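Local atomic coordinates of lipase (Photobacterium sp. M37, PDB entry 2ORY), a protein that hydrolyses triacylglycerols to release fatty acids, as a cold-adapted bacterial lipase of the class 3 family with an alpha/beta hydrolase fold. Residues G83-P94 against K165-G176. Residues are numbered along the deposited sequence; the frame is centred on the assembly and turned at random.
Sequences GEYVIAIRGTNP and KAKICVTGHSKG
Ala-166 brings its small CB to the edge of the Tyr-85 ring, 4.3 Å from CE1. Lys-167 opens the parallel pairing of strands 84-90 and 166-173: its O receives Tyr-85 N at 2.8 Å, almost straight (174°), while its aliphatic CD packs alongside Glu-84 CG (3.5 Å). Ile-168 and Val-170 share a face with Ile-87. With chi1 at -65°, CG1 of Ile-87 stands beside its backbone N and the extended end carries CD1 to Ile-168 CG2 (3.8 Å), while CG2 meets Val-170 CG1; beta-branched residues suit a buried strand face. On the other face, Thr-171 turns CG2 to Val-86 CG1 and gives OG1 to Ile-204 O. Past the bond from Ile-89 N to Thr-171 O, a water accepts from His-173 N (2.9 Å) and donates to Ile-89 O. Lacking side chains, Gly-172 and Gly-176 let the turn pack close to Ile-89 O (Gly-176 CA 3.6 Å). Ser-174, at phi 65° on the probable nucleophile elbow, lays OG 3.5 Å from Pro-94 CB and bonds His-312 NE2. Lys-175 NZ and Thr-92 OG1 both bond Phe-68 O, and a water links them. Direct backbone bonds thus give way to water bridges where the chains diverge toward the probable nucleophile.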
loop_
_atom_site.group_PDB
_atom_site.type_symbol
_atom_site.label_atom_id
_atom_site.label_comp_id
_atom_site.label_asym_id
_atom_site.label_seq_id
_atom_site.Cartn_x
_atom_site.Cartn_y
_atom_site.Cartn_z
ATOM N N GLY A 83 -4.613 22.276 -7.263
ATOM C CA GLY A 83 -4.961 21.372 -6.179
ATOM C C GLY A 83 -5.350 19.958 -6.573
ATOM O O GLY A 83 -6.424 19.485 -6.203
ATOM N N GLU A 84 -4.490 19.282 -7.328
ATOM C CA GLU A 84 -4.737 17.893 -7.752
ATOM C C GLU A 84 -3.474 17.103 -7.386
ATOM O O GLU A 84 -2.462 17.158 -8.085
ATOM C CB GLU A 84 -4.988 17.836 -9.270
ATOM C CG GLU A 84 -6.087 16.856 -9.764
ATOM C CD GLU A 84 -5.610 15.413 -9.945
ATOM O OE1 GLU A 84 -5.157 14.802 -8.954
ATOM O OE2 GLU A 84 -5.697 14.884 -11.077
ATOM N N TYR A 85 -3.532 16.370 -6.286
ATOM C CA TYR A 85 -2.367 15.620 -5.850
ATOM C C TYR A 85 -2.540 14.121 -5.650
ATOM O O TYR A 85 -3.639 13.629 -5.364
ATOM C CB TYR A 85 -1.852 16.188 -4.526
ATOM C CG TYR A 85 -1.625 17.684 -4.529
ATOM C CD1 TYR A 85 -2.686 18.576 -4.350
ATOM C CD2 TYR A 85 -0.346 18.208 -4.713
ATOM C CE1 TYR A 85 -2.469 19.955 -4.354
ATOM C CE2 TYR A 85 -0.124 19.587 -4.723
ATOM C CZ TYR A 85 -1.188 20.453 -4.542
ATOM O OH TYR A 85 -0.962 21.817 -4.553
ATOM N N VAL A 86 -1.427 13.407 -5.793
ATOM C CA VAL A 86 -1.388 11.969 -5.532
ATOM C C VAL A 86 -0.338 11.723 -4.442
ATOM O O VAL A 86 0.796 12.157 -4.581
ATOM C CB VAL A 86 -0.955 11.135 -6.776
ATOM C CG1 VAL A 86 -0.790 9.673 -6.387
ATOM C CG2 VAL A 86 -1.982 11.241 -7.873
ATOM N N ILE A 87 -0.714 11.072 -3.344
ATOM C CA ILE A 87 0.264 10.717 -2.311
ATOM C C ILE A 87 0.465 9.190 -2.480
ATOM O O ILE A 87 -0.477 8.417 -2.301
ATOM C CB ILE A 87 -0.270 10.978 -0.902
ATOM C CG1 ILE A 87 -0.511 12.469 -0.681
ATOM C CG2 ILE A 87 0.694 10.399 0.116
ATOM C CD1 ILE A 87 -1.109 12.764 0.700
ATOM N N ALA A 88 1.667 8.760 -2.849
ATOM C CA ALA A 88 1.928 7.333 -3.052
ATOM C C ALA A 88 2.828 6.806 -1.929
ATOM O O ALA A 88 3.771 7.477 -1.506
ATOM C CB ALA A 88 2.573 7.101 -4.427
ATOM N N ILE A 89 2.523 5.602 -1.448
ATOM C CA ILE A 89 3.252 5.011 -0.337
ATOM C C ILE A 89 3.768 3.617 -0.653
ATOM O O ILE A 89 3.087 2.808 -1.279
ATOM C CB ILE A 89 2.334 4.981 0.923
ATOM C CG1 ILE A 89 2.082 6.435 1.380
ATOM C CG2 ILE A 89 2.944 4.099 2.039
ATOM C CD1 ILE A 89 0.971 6.616 2.380
ATOM N N ARG A 90 4.985 3.346 -0.199
ATOM C CA ARG A 90 5.650 2.064 -0.417
ATOM C C ARG A 90 6.149 1.559 0.929
ATOM O O ARG A 90 6.476 2.360 1.807
ATOM C CB ARG A 90 6.860 2.278 -1.342
ATOM C CG ARG A 90 7.684 1.047 -1.648
ATOM C CD ARG A 90 9.042 1.395 -2.252
ATOM N NE ARG A 90 10.024 1.684 -1.216
ATOM C CZ ARG A 90 11.280 2.032 -1.454
ATOM N NH1 ARG A 90 11.719 2.136 -2.701
ATOM N NH2 ARG A 90 12.096 2.296 -0.447
ATOM N N GLY A 91 6.192 0.236 1.077
ATOM C CA GLY A 91 6.706 -0.404 2.274
ATOM C C GLY A 91 7.959 -1.154 1.833
ATOM O O GLY A 91 8.667 -0.678 0.955
ATOM N N THR A 92 8.219 -2.331 2.401
ATOM C CA THR A 92 9.393 -3.146 2.060
ATOM C C THR A 92 9.194 -3.913 0.754
ATOM O O THR A 92 8.080 -3.996 0.244
ATOM C CB THR A 92 9.631 -4.176 3.150
ATOM O OG1 THR A 92 9.434 -3.544 4.407
ATOM C CG2 THR A 92 11.022 -4.709 3.116
ATOM N N ASN A 93 10.280 -4.462 0.216
ATOM C CA ASN A 93 10.216 -5.252 -1.007
ATOM C C ASN A 93 9.118 -6.274 -0.762
ATOM O O ASN A 93 9.264 -7.177 0.071
ATOM C CB ASN A 93 11.534 -5.965 -1.236
ATOM C CG ASN A 93 11.568 -6.710 -2.542
ATOM O OD1 ASN A 93 10.549 -6.847 -3.227
ATOM N ND2 ASN A 93 12.749 -7.208 -2.901
ATOM N N PRO A 94 8.020 -6.169 -1.522
ATOM C CA PRO A 94 6.860 -7.053 -1.400
ATOM C C PRO A 94 6.942 -8.532 -1.775
ATOM O O PRO A 94 6.038 -9.287 -1.405
ATOM C CB PRO A 94 5.801 -6.321 -2.221
ATOM C CG PRO A 94 6.617 -5.790 -3.378
ATOM C CD PRO A 94 7.890 -5.282 -2.701
ATOM N N LYS A 165 -8.680 24.740 -1.474
ATOM C CA LYS A 165 -9.463 23.703 -2.105
ATOM C C LYS A 165 -8.510 22.818 -2.905
ATOM O O LYS A 165 -7.661 23.323 -3.639
ATOM C CB LYS A 165 -10.513 24.350 -3.015
ATOM C CG LYS A 165 -11.350 23.379 -3.840
ATOM C CD LYS A 165 -12.251 24.156 -4.799
ATOM C CE LYS A 165 -13.156 23.240 -5.609
ATOM N NZ LYS A 165 -14.178 22.567 -4.764
ATOM N N ALA A 166 -8.643 21.503 -2.751
ATOM C CA ALA A 166 -7.780 20.566 -3.457
ATOM C C ALA A 166 -8.387 19.180 -3.555
ATOM O O ALA A 166 -9.417 18.882 -2.966
ATOM C CB ALA A 166 -6.411 20.476 -2.767
ATOM N N LYS A 167 -7.705 18.326 -4.290
ATOM C CA LYS A 167 -8.139 16.958 -4.493
ATOM C C LYS A 167 -6.892 16.116 -4.206
ATOM O O LYS A 167 -5.811 16.397 -4.710
ATOM C CB LYS A 167 -8.593 16.818 -5.946
ATOM C CG LYS A 167 -8.947 15.453 -6.448
ATOM C CD LYS A 167 -8.766 15.441 -7.975
ATOM C CE LYS A 167 -9.534 14.322 -8.669
ATOM N NZ LYS A 167 -10.993 14.621 -8.693
ATOM N N ILE A 168 -7.031 15.115 -3.355
ATOM C CA ILE A 168 -5.899 14.263 -3.055
ATOM C C ILE A 168 -6.313 12.810 -3.071
ATOM O O ILE A 168 -7.287 12.447 -2.438
ATOM C CB ILE A 168 -5.282 14.573 -1.653
ATOM C CG1 ILE A 168 -4.693 15.986 -1.645
ATOM C CG2 ILE A 168 -4.193 13.532 -1.302
ATOM C CD1 ILE A 168 -3.858 16.313 -0.425
ATOM N N CYS A 169 -5.584 11.990 -3.829
ATOM C CA CYS A 169 -5.829 10.553 -3.850
ATOM C C CYS A 169 -4.597 9.910 -3.184
ATOM O O CYS A 169 -3.459 10.211 -3.540
ATOM C CB CYS A 169 -5.976 10.022 -5.279
ATOM S SG CYS A 169 -6.470 8.275 -5.314
ATOM N N VAL A 170 -4.816 9.054 -2.192
ATOM C CA VAL A 170 -3.700 8.393 -1.518
ATOM C C VAL A 170 -3.711 6.953 -1.993
ATOM O O VAL A 170 -4.708 6.250 -1.836
ATOM C CB VAL A 170 -3.861 8.429 0.021
ATOM C CG1 VAL A 170 -2.549 7.978 0.683
ATOM C CG2 VAL A 170 -4.300 9.843 0.480
ATOM N N THR A 171 -2.606 6.516 -2.588
ATOM C CA THR A 171 -2.519 5.158 -3.103
ATOM C C THR A 171 -1.242 4.433 -2.651
ATOM O O THR A 171 -0.284 5.049 -2.169
ATOM C CB THR A 171 -2.600 5.172 -4.643
ATOM O OG1 THR A 171 -2.798 3.848 -5.127
ATOM C CG2 THR A 171 -1.315 5.718 -5.242
ATOM N N GLY A 172 -1.244 3.113 -2.807
ATOM C CA GLY A 172 -0.100 2.320 -2.411
ATOM C C GLY A 172 -0.411 0.852 -2.587
ATOM O O GLY A 172 -1.582 0.462 -2.599
ATOM N N HIS A 173 0.642 0.047 -2.723
ATOM C CA HIS A 173 0.551 -1.404 -2.919
ATOM C C HIS A 173 1.215 -2.181 -1.778
ATOM O O HIS A 173 2.190 -1.715 -1.199
ATOM C CB HIS A 173 1.220 -1.762 -4.264
ATOM C CG HIS A 173 1.354 -3.231 -4.522
ATOM N ND1 HIS A 173 2.461 -3.963 -4.137
ATOM C CD2 HIS A 173 0.523 -4.108 -5.138
ATOM C CE1 HIS A 173 2.304 -5.222 -4.500
ATOM N NE2 HIS A 173 1.133 -5.338 -5.109
ATOM N N SER A 174 0.691 -3.362 -1.465
ATOM C CA SER A 174 1.260 -4.215 -0.416
ATOM C C SER A 174 1.118 -3.515 0.945
ATOM O O SER A 174 0.030 -3.076 1.299
ATOM C CB SER A 174 2.740 -4.502 -0.742
ATOM O OG SER A 174 3.288 -5.529 0.071
ATOM N N LYS A 175 2.193 -3.435 1.725
ATOM C CA LYS A 175 2.100 -2.713 2.988
ATOM C C LYS A 175 1.575 -1.293 2.672
ATOM O O LYS A 175 0.864 -0.677 3.477
ATOM C CB LYS A 175 3.477 -2.604 3.644
ATOM C CG LYS A 175 3.849 -3.761 4.537
ATOM C CD LYS A 175 5.167 -3.469 5.250
ATOM C CE LYS A 175 5.427 -4.468 6.367
ATOM N NZ LYS A 175 6.736 -4.238 7.044
ATOM N N GLY A 176 1.931 -0.797 1.490
ATOM C CA GLY A 176 1.506 0.524 1.056
ATOM C C GLY A 176 0.005 0.624 0.866
ATOM O O GLY A 176 -0.571 1.723 0.885
HETATM O O HOH W 1 3.118 1.419 -3.370
HETATM O O HOH W 2 4.827 -1.775 0.103
HETATM O O HOH W 3 8.066 -1.926 5.647
HETATM O O HOH W 4 5.482 -4.237 1.285
#